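Local coordinates for protein unsaturated glucuronyl hydrolase (Streptococcus agalactiae, PDB 2ZZR) that hydrolyses unsaturated chondroitin, hyaluronan and heparin disaccharides, releasing the unsaturated uronic acid from their non-reducing end, at residues 8-12 and 276-281; 17-23 and 332-337; 47-51 and 95-100. The contacts are given in a common frame with arbitrary orientation. Residue numbers count along the deposited sequence, not the author numbering.

Contact 1. Residues 8-12 and 276-281; sequences VESIE and NYFLNR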
loop_
_atom_site.group_PDB
_atom_site.type_symbol
_atom_site.label_atom_id
_atom_site.label_comp_id
_atom_site.label_asym_id
_atom_site.label_seq_id
_atom_site.Cartn_x
_atom_site.Cartn_y
_atom_site.Cartn_z
ATOM N N VAL A 8 -4.980 6.335 21.665
ATOM C CA VAL A 8 -6.081 5.944 20.802
ATOM C C VAL A 8 -7.160 7.014 20.897
ATOM O O VAL A 8 -7.928 7.063 21.864
ATOM C CB VAL A 8 -6.633 4.541 21.173
ATOM C CG1 VAL A 8 -7.771 4.136 20.240
ATOM C CG2 VAL A 8 -5.520 3.504 21.122
ATOM N N GLU A 9 -7.197 7.889 19.894
ATOM C CA GLU A 9 -8.228 8.914 19.794
ATOM C C GLU A 9 -9.580 8.262 19.579
ATOM O O GLU A 9 -9.693 7.295 18.829
ATOM C CB GLU A 9 -7.942 9.858 18.619
ATOM C CG GLU A 9 -6.631 10.628 18.747
ATOM C CD GLU A 9 -6.342 11.568 17.579
ATOM O OE1 GLU A 9 -7.093 11.575 16.579
ATOM O OE2 GLU A 9 -5.344 12.318 17.682
ATOM N N SER A 10 -10.618 8.783 20.224
ATOM C CA SER A 10 -11.961 8.348 19.859
ATOM C C SER A 10 -12.254 8.851 18.440
ATOM O O SER A 10 -11.736 9.899 18.024
ATOM C CB SER A 10 -13.004 8.861 20.848
ATOM O OG SER A 10 -13.119 10.264 20.756
ATOM N N ILE A 11 -13.046 8.093 17.688
ATOM C CA ILE A 11 -13.499 8.560 16.382
ATOM C C ILE A 11 -14.474 9.704 16.619
ATOM O O ILE A 11 -15.618 9.503 17.042
ATOM C CB ILE A 11 -14.132 7.454 15.530
ATOM C CG1 ILE A 11 -13.121 6.323 15.314
ATOM C CG2 ILE A 11 -14.629 8.038 14.201
ATOM C CD1 ILE A 11 -13.725 5.035 14.734
ATOM N N GLU A 12 -13.981 10.909 16.364
ATOM C CA GLU A 12 -14.702 12.122 16.707
ATOM C C GLU A 12 -15.895 12.288 15.770
ATOM O O GLU A 12 -15.792 12.031 14.570
ATOM C CB GLU A 12 -13.732 13.324 16.715
ATOM C CG GLU A 12 -12.635 13.196 17.818
ATOM C CD GLU A 12 -11.481 14.209 17.713
ATOM O OE1 GLU A 12 -10.596 14.187 18.612
ATOM O OE2 GLU A 12 -11.448 15.013 16.746
ATOM N N ASN A 276 -7.895 5.732 13.712
ATOM C CA ASN A 276 -8.705 6.798 14.304
ATOM C C ASN A 276 -8.048 8.150 14.062
ATOM O O ASN A 276 -8.728 9.125 13.784
ATOM C CB ASN A 276 -8.942 6.566 15.794
ATOM C CG ASN A 276 -9.792 5.334 16.064
ATOM O OD1 ASN A 276 -10.174 4.619 15.132
ATOM N ND2 ASN A 276 -10.090 5.077 17.339
ATOM N N TYR A 277 -6.723 8.177 14.142
ATOM C CA TYR A 277 -5.943 9.382 13.853
ATOM C C TYR A 277 -6.231 9.872 12.431
ATOM O O TYR A 277 -6.487 11.060 12.205
ATOM C CB TYR A 277 -4.462 9.076 14.038
ATOM C CG TYR A 277 -3.545 10.254 13.819
ATOM C CD1 TYR A 277 -3.102 11.023 14.898
ATOM C CD2 TYR A 277 -3.103 10.587 12.538
ATOM C CE1 TYR A 277 -2.245 12.111 14.698
ATOM C CE2 TYR A 277 -2.249 11.669 12.328
ATOM C CZ TYR A 277 -1.831 12.426 13.409
ATOM O OH TYR A 277 -0.985 13.495 13.202
ATOM N N PHE A 278 -6.203 8.935 11.484
ATOM C CA PHE A 278 -6.448 9.212 10.074
ATOM C C PHE A 278 -7.880 9.699 9.884
ATOM O O PHE A 278 -8.103 10.764 9.304
ATOM C CB PHE A 278 -6.164 7.938 9.262
ATOM C CG PHE A 278 -6.146 8.130 7.764
ATOM C CD1 PHE A 278 -4.974 8.506 7.107
ATOM C CD2 PHE A 278 -7.284 7.870 7.004
ATOM C CE1 PHE A 278 -4.946 8.659 5.712
ATOM C CE2 PHE A 278 -7.264 8.019 5.607
ATOM C CZ PHE A 278 -6.092 8.411 4.966
ATOM N N LEU A 279 -8.848 8.944 10.412
ATOM C CA LEU A 279 -10.259 9.283 10.250
ATOM C C LEU A 279 -10.565 10.682 10.774
ATOM O O LEU A 279 -11.301 11.433 10.134
ATOM C CB LEU A 279 -11.157 8.256 10.944
ATOM C CG LEU A 279 -11.137 6.833 10.367
ATOM C CD1 LEU A 279 -12.029 5.922 11.212
ATOM C CD2 LEU A 279 -11.548 6.804 8.892
ATOM N N ASN A 280 -9.981 11.022 11.924
ATOM C CA ASN A 280 -10.226 12.314 12.577
ATOM C C ASN A 280 -9.687 13.508 11.797
ATOM O O ASN A 280 -10.093 14.653 12.036
ATOM C CB ASN A 280 -9.658 12.309 13.997
ATOM C CG ASN A 280 -10.513 11.510 14.960
ATOM O OD1 ASN A 280 -11.669 11.212 14.674
ATOM N ND2 ASN A 280 -9.950 11.167 16.109
ATOM N N ARG A 281 -8.782 13.233 10.862
ATOM C CA ARG A 281 -8.159 14.290 10.074
ATOM C C ARG A 281 -8.604 14.317 8.611
ATOM O O ARG A 281 -8.049 15.056 7.795
ATOM C CB ARG A 281 -6.641 14.228 10.225
ATOM C CG ARG A 281 -6.191 14.680 11.606
ATOM C CD ARG A 281 -4.826 14.149 11.994
ATOM N NE ARG A 281 -4.487 14.520 13.374
ATOM C CZ ARG A 281 -4.974 13.926 14.466
ATOM N NH1 ARG A 281 -5.831 12.912 14.366
ATOM N NH2 ARG A 281 -4.594 14.343 15.670
HETATM O O HOH W 1 -13.891 11.543 12.725
#
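The extended N-terminal segment 8-12 runs across the C-terminal end of helix 265-280, and side chains of the helix bind its backbone. Asn276 ND2 donates to Glu9 O (2.7 Å), while its OD1 is held by Tyr331 OH of helix 328-346. Asn280 does more: ND2 donates both to Ser10 O and to Glu9 OE1 (2.9 Å each), and OD1 accepts from Glu12 N (2.9 Å) and from water 1 (3.0 Å), which also donates to Glu12 O (2.7 Å). The Glu9 carboxylate meets Arg281 in a two-pronged salt bridge, Arg281 NH1 to Glu9 OE1 at 2.9 Å and Arg281 NH2 to Glu9 OE2 at 3.0 Å; NH1 of Arg281 also reaches Tyr277 O (2.9 Å). Ile11 CD1 supplies the apolar part, 4.0 Å from Leu279 CD1. Segment 8-12 has no regular structure of its own; two carboxamides pair Glu9 O, Ser10 O and Glu12 N, so directional polar bonds predominate across this interface.

Contact 2. Residues 17-23 and 332-337; sequences FLNSRLL and KYAMHT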
loop_
_atom_site.group_PDB
_atom_site.type_symbol
_atom_site.label_atom_id
_atom_site.label_comp_id
_atom_site.label_asym_id
_atom_site.label_seq_id
_atom_site.Cartn_x
_atom_site.Cartn_y
_atom_site.Cartn_z
ATOM N N PHE A 17 -19.728 9.191 9.580
ATOM C CA PHE A 17 -19.565 7.922 8.869
ATOM C C PHE A 17 -20.834 7.066 8.947
ATOM O O PHE A 17 -21.317 6.561 7.933
ATOM C CB PHE A 17 -18.365 7.141 9.429
ATOM C CG PHE A 17 -17.065 7.912 9.417
ATOM C CD1 PHE A 17 -16.472 8.290 8.212
ATOM C CD2 PHE A 17 -16.421 8.233 10.606
ATOM C CE1 PHE A 17 -15.270 8.988 8.197
ATOM C CE2 PHE A 17 -15.212 8.933 10.602
ATOM C CZ PHE A 17 -14.636 9.315 9.394
ATOM N N LEU A 18 -21.373 6.920 10.156
ATOM C CA LEU A 18 -22.511 6.029 10.408
ATOM C C LEU A 18 -23.798 6.395 9.655
ATOM O O LEU A 18 -24.596 5.517 9.335
ATOM C CB LEU A 18 -22.775 5.918 11.914
ATOM C CG LEU A 18 -21.754 5.153 12.765
ATOM C CD1 LEU A 18 -22.001 5.403 14.237
ATOM C CD2 LEU A 18 -21.772 3.655 12.470
ATOM N N ASN A 19 -23.982 7.683 9.364
ATOM C CA ASN A 19 -25.160 8.162 8.630
ATOM C C ASN A 19 -25.113 7.929 7.118
ATOM O O ASN A 19 -26.060 8.277 6.405
ATOM C CB ASN A 19 -25.395 9.656 8.894
ATOM C CG ASN A 19 -25.930 9.938 10.288
ATOM O OD1 ASN A 19 -26.179 9.026 11.079
ATOM N ND2 ASN A 19 -26.113 11.219 10.595
ATOM N N SER A 20 -24.019 7.350 6.628
ATOM C CA SER A 20 -23.830 7.145 5.191
ATOM C C SER A 20 -24.549 5.927 4.628
ATOM O O SER A 20 -24.883 4.989 5.358
ATOM C CB SER A 20 -22.344 7.032 4.868
ATOM O OG SER A 20 -21.671 8.242 5.165
ATOM N N ARG A 21 -24.764 5.950 3.315
ATOM C CA ARG A 21 -25.325 4.817 2.587
ATOM C C ARG A 21 -24.211 3.839 2.255
ATOM O O ARG A 21 -23.178 4.232 1.709
ATOM C CB ARG A 21 -25.973 5.275 1.275
ATOM C CG ARG A 21 -27.200 6.162 1.418
ATOM C CD ARG A 21 -27.382 7.012 0.163
ATOM N NE ARG A 21 -26.306 8.000 0.057
ATOM C CZ ARG A 21 -25.713 8.366 -1.077
ATOM N NH1 ARG A 21 -24.744 9.269 -1.039
ATOM N NH2 ARG A 21 -26.073 7.833 -2.240
ATOM N N LEU A 22 -24.422 2.563 2.569
ATOM C CA LEU A 22 -23.487 1.521 2.150
ATOM C C LEU A 22 -23.479 1.388 0.630
ATOM O O LEU A 22 -24.517 1.534 -0.022
ATOM C CB LEU A 22 -23.835 0.173 2.800
ATOM C CG LEU A 22 -23.775 0.087 4.330
ATOM C CD1 LEU A 22 -24.324 -1.254 4.802
ATOM C CD2 LEU A 22 -22.359 0.303 4.857
ATOM N N LEU A 23 -22.302 1.120 0.072
ATOM C CA LEU A 23 -22.145 0.909 -1.361
ATOM C C LEU A 23 -22.860 -0.352 -1.822
ATOM O O LEU A 23 -22.724 -1.413 -1.211
ATOM C CB LEU A 23 -20.664 0.835 -1.739
ATOM C CG LEU A 23 -19.909 2.163 -1.839
ATOM C CD1 LEU A 23 -18.413 1.892 -1.855
ATOM C CD2 LEU A 23 -20.342 2.961 -3.084
ATOM N N LYS A 332 -16.669 0.076 9.391
ATOM C CA LYS A 332 -17.350 -0.425 8.198
ATOM C C LYS A 332 -17.961 0.728 7.403
ATOM O O LYS A 332 -17.790 0.824 6.186
ATOM C CB LYS A 332 -18.434 -1.447 8.563
ATOM C CG LYS A 332 -19.198 -2.003 7.364
ATOM C CD LYS A 332 -20.596 -2.460 7.780
ATOM C CE LYS A 332 -21.432 -2.865 6.572
ATOM N NZ LYS A 332 -21.030 -4.192 6.043
ATOM N N TYR A 333 -18.674 1.602 8.101
ATOM C CA TYR A 333 -19.310 2.725 7.444
ATOM C C TYR A 333 -18.284 3.733 6.947
ATOM O O TYR A 333 -18.461 4.304 5.876
ATOM C CB TYR A 333 -20.374 3.357 8.345
ATOM C CG TYR A 333 -21.688 2.626 8.233
ATOM C CD1 TYR A 333 -21.909 1.430 8.928
ATOM C CD2 TYR A 333 -22.695 3.098 7.394
ATOM C CE1 TYR A 333 -23.112 0.739 8.808
ATOM C CE2 TYR A 333 -23.903 2.416 7.265
ATOM C CZ TYR A 333 -24.103 1.238 7.973
ATOM O OH TYR A 333 -25.294 0.565 7.843
ATOM N N ALA A 334 -17.201 3.903 7.699
ATOM C CA ALA A 334 -16.097 4.779 7.290
ATOM C C ALA A 334 -15.494 4.347 5.955
ATOM O O ALA A 334 -15.328 5.167 5.060
ATOM C CB ALA A 334 -15.023 4.854 8.371
ATOM N N MET A 335 -15.180 3.063 5.803
ATOM C CA MET A 335 -14.574 2.610 4.546
ATOM C C MET A 335 -15.533 2.723 3.354
ATOM O O MET A 335 -15.105 3.034 2.247
ATOM C CB MET A 335 -13.964 1.208 4.672
ATOM C CG MET A 335 -14.952 0.084 4.851
ATOM S SD MET A 335 -14.120 -1.503 4.757
ATOM C CE MET A 335 -15.572 -2.568 4.846
ATOM N N HIS A 336 -16.823 2.493 3.590
ATOM C CA HIS A 336 -17.848 2.705 2.563
ATOM C C HIS A 336 -17.936 4.168 2.115
ATOM O O HIS A 336 -18.016 4.432 0.910
ATOM C CB HIS A 336 -19.215 2.224 3.050
ATOM C CG HIS A 336 -19.471 0.771 2.793
ATOM N ND1 HIS A 336 -18.959 -0.230 3.588
ATOM C CD2 HIS A 336 -20.194 0.154 1.830
ATOM C CE1 HIS A 336 -19.363 -1.403 3.131
ATOM N NE2 HIS A 336 -20.116 -1.197 2.067
ATOM N N THR A 337 -17.922 5.095 3.078
ATOM C CA THR A 337 -18.001 6.526 2.778
ATOM C C THR A 337 -16.783 6.985 1.976
ATOM O O THR A 337 -16.918 7.719 0.990
ATOM C CB THR A 337 -18.110 7.378 4.062
ATOM O OG1 THR A 337 -19.074 6.795 4.947
ATOM C CG2 THR A 337 -18.537 8.801 3.728
#
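Between the end of helix 15-18 and Leu23, the chain lies along helix 328-346 and touches one flank of it through Tyr333, Ala334, His336 and Thr337. Phe17, in an m rotamer, lays its ring beside the helix, so that Ala334 CB sits over one face, 4.0 Å from the ring centroid in a CH-pi contact. Its carbonyl accepts from Ser20 N (Phe17 O to Ser20 N, 3.1 Å), which closes a turn as the short helix ends. Ser20, also m, brings OG to 3.0 Å from Thr337 OG1; Thr337, m in the conformer given here, turns that hydroxyl back along its own helix to Tyr333 O (Thr337 OG1 to Tyr333 O, 2.7 Å). Helix 328-346 belongs to the (alpha/alpha)6 barrel of this family 88 glycoside hydrolase, and segment 17-23 covers part of its outer side. Further along, Leu22 adopts the mt rotamer, which carries CD2 into the gap between two aromatic rings. Leu22 CD2 lies 3.7 Å from the Tyr333 ring centroid and 3.6 Å from the His336 ring centroid, over a face of each, while Lys332 CE approaches the same CD2 at 3.7 Å. The His336 ring, with chi1 at -87°, is held by ND1 donating to Lys332 O (3.0 Å) and presents its CD2 edge to the backbone, 2.9 Å from Leu23 N. Leu23 itself passes on to Leu339 and to Phe389 of helix 376-390, whose ring also meets His336.

Contact 3. Residues 47-51 and 95-100; sequences GEEYP and KNVLSF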
loop_
_atom_site.group_PDB
_atom_site.type_symbol
_atom_site.label_atom_id
_atom_site.label_comp_id
_atom_site.label_asym_id
_atom_site.label_seq_id
_atom_site.Cartn_x
_atom_site.Cartn_y
_atom_site.Cartn_z
ATOM N N GLY A 47 1.659 -1.379 -23.956
ATOM C CA GLY A 47 2.174 -2.606 -24.561
ATOM C C GLY A 47 2.786 -3.527 -23.519
ATOM O O GLY A 47 2.140 -3.866 -22.521
ATOM N N GLU A 48 4.036 -3.918 -23.743
ATOM C CA GLU A 48 4.771 -4.748 -22.786
ATOM C C GLU A 48 5.556 -3.907 -21.773
ATOM O O GLU A 48 6.253 -4.443 -20.909
ATOM C CB GLU A 48 5.674 -5.755 -23.510
ATOM C CG GLU A 48 4.884 -6.941 -24.095
ATOM C CD GLU A 48 5.751 -8.063 -24.647
ATOM O OE1 GLU A 48 6.862 -8.304 -24.125
ATOM O OE2 GLU A 48 5.305 -8.727 -25.608
ATOM N N GLU A 49 5.425 -2.588 -21.880
ATOM C CA GLU A 49 6.098 -1.677 -20.960
ATOM C C GLU A 49 5.147 -1.228 -19.846
ATOM O O GLU A 49 4.088 -1.833 -19.660
ATOM C CB GLU A 49 6.727 -0.509 -21.721
ATOM C CG GLU A 49 7.910 -0.954 -22.577
ATOM C CD GLU A 49 8.785 0.192 -23.041
ATOM O OE1 GLU A 49 8.270 1.085 -23.751
ATOM O OE2 GLU A 49 9.994 0.189 -22.703
ATOM N N TYR A 50 5.530 -0.189 -19.101
ATOM C CA TYR A 50 4.872 0.131 -17.827
ATOM C C TYR A 50 4.564 1.614 -17.670
ATOM O O TYR A 50 5.265 2.458 -18.238
ATOM C CB TYR A 50 5.752 -0.338 -16.651
ATOM C CG TYR A 50 6.033 -1.818 -16.660
ATOM C CD1 TYR A 50 7.058 -2.349 -17.451
ATOM C CD2 TYR A 50 5.269 -2.699 -15.891
ATOM C CE1 TYR A 50 7.309 -3.713 -17.481
ATOM C CE2 TYR A 50 5.520 -4.071 -15.909
ATOM C CZ TYR A 50 6.539 -4.567 -16.709
ATOM O OH TYR A 50 6.793 -5.918 -16.738
ATOM N N PRO A 51 3.512 1.944 -16.893
ATOM C CA PRO A 51 3.283 3.341 -16.545
ATOM C C PRO A 51 4.417 3.845 -15.670
ATOM O O PRO A 51 5.002 3.065 -14.909
ATOM C CB PRO A 51 1.986 3.303 -15.725
ATOM C CG PRO A 51 1.851 1.894 -15.260
ATOM C CD PRO A 51 2.492 1.049 -16.314
ATOM N N LYS A 95 3.212 -12.000 -19.187
ATOM C CA LYS A 95 4.399 -11.445 -19.831
ATOM C C LYS A 95 5.134 -10.497 -18.881
ATOM O O LYS A 95 6.369 -10.526 -18.808
ATOM C CB LYS A 95 4.039 -10.760 -21.147
ATOM C CG LYS A 95 3.846 -11.758 -22.289
ATOM C CD LYS A 95 3.407 -11.071 -23.559
ATOM C CE LYS A 95 2.965 -12.095 -24.596
ATOM N NZ LYS A 95 2.229 -11.440 -25.710
ATOM N N ASN A 96 4.375 -9.683 -18.140
ATOM C CA ASN A 96 4.953 -8.861 -17.064
ATOM C C ASN A 96 5.692 -9.739 -16.057
ATOM O O ASN A 96 6.829 -9.453 -15.688
ATOM C CB ASN A 96 3.879 -8.041 -16.336
ATOM C CG ASN A 96 3.366 -6.866 -17.141
ATOM O OD1 ASN A 96 3.770 -6.632 -18.294
ATOM N ND2 ASN A 96 2.449 -6.118 -16.542
ATOM N N VAL A 97 5.044 -10.818 -15.622
ATOM C CA VAL A 97 5.663 -11.790 -14.715
ATOM C C VAL A 97 7.021 -12.288 -15.231
ATOM O O VAL A 97 7.988 -12.378 -14.471
ATOM C CB VAL A 97 4.704 -12.980 -14.415
ATOM C CG1 VAL A 97 5.425 -14.099 -13.682
ATOM C CG2 VAL A 97 3.501 -12.490 -13.613
ATOM N N LEU A 98 7.094 -12.607 -16.524
ATOM C CA LEU A 98 8.350 -13.084 -17.103
ATOM C C LEU A 98 9.430 -11.997 -17.070
ATOM O O LEU A 98 10.604 -12.290 -16.822
ATOM C CB LEU A 98 8.135 -13.626 -18.520
ATOM C CG LEU A 98 7.305 -14.921 -18.610
ATOM C CD1 LEU A 98 7.117 -15.359 -20.067
ATOM C CD2 LEU A 98 7.930 -16.039 -17.794
ATOM N N SER A 99 9.010 -10.752 -17.290
ATOM C CA SER A 99 9.878 -9.582 -17.157
ATOM C C SER A 99 10.394 -9.430 -15.725
ATOM O O SER A 99 11.571 -9.140 -15.514
ATOM C CB SER A 99 9.141 -8.312 -17.594
ATOM O OG SER A 99 9.918 -7.149 -17.354
ATOM N N PHE A 100 9.513 -9.616 -14.743
ATOM C CA PHE A 100 9.933 -9.591 -13.336
ATOM C C PHE A 100 10.914 -10.714 -13.002
ATOM O O PHE A 100 11.861 -10.513 -12.246
ATOM C CB PHE A 100 8.719 -9.602 -12.395
ATOM C CG PHE A 100 8.012 -8.279 -12.316
ATOM C CD1 PHE A 100 6.785 -8.089 -12.940
ATOM C CD2 PHE A 100 8.583 -7.211 -11.627
ATOM C CE1 PHE A 100 6.129 -6.864 -12.881
ATOM C CE2 PHE A 100 7.941 -5.981 -11.562
ATOM C CZ PHE A 100 6.712 -5.802 -12.190
HETATM O O HOH W 2 6.398 -6.855 -19.623
HETATM O O HOH W 3 2.673 -8.711 -26.165
#
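Tyr50 reaches from the start of strand 50-56 to helix 87-105, where the end of its ring lies against Phe100: Tyr50 CE2 is 4.2 Å from Phe100 CE1, with the ring planes inclined at 72°. Its hydroxyl comes close to two polar side chains of the helix that are also held from outside, Asn96 by Thr74 and Ser99 by Asn65. Water 2 completes the polar link: it donates to Glu48 O (2.7 Å) and Asn96 OD1 (3.0 Å) and is hydrogen-bonded to Tyr50 OH (3.1 Å). At the exposed margin Glu48 OE2 and Lys95 NZ stay 4.1 Å apart. Water 3 bridges them, 2.7 Å from Glu48 OE2 and 2.8 Å from Lys95 NZ. The strand follows helix 25-46, after which Gly47 leaves helical geometry with positive phi, so the contact joins that turn to a neighbouring helix of the barrel. The aromatic pair packs directly, whereas the settled polar links between the segments pass through two waters, so the polar side of the contact is solvent-mediated.

Contacts 1 and 2 adjoin, their centres about 16 Å apart; contact 3 lies far off, with centres about 40 Å from contact 1 and 37 Å from contact 2. All three are partly buried and peripheral. In the first pair the N-terminal region is fastened to two different helices, 265-280 and 328-346, and the segments interlock along the chain; Phe17 packs on both Ile11 and Leu279, so one apolar patch runs through both. Contact 3 instead joins a strand and the preceding turn to helix 87-105, nearer in sequence. Chemistry differs accordingly: direct carboxamide bonds and a salt bridge in contact 1, methyl-on-ring packing in contact 2, and water bridges around one tyrosine in contact 3, the smallest interface.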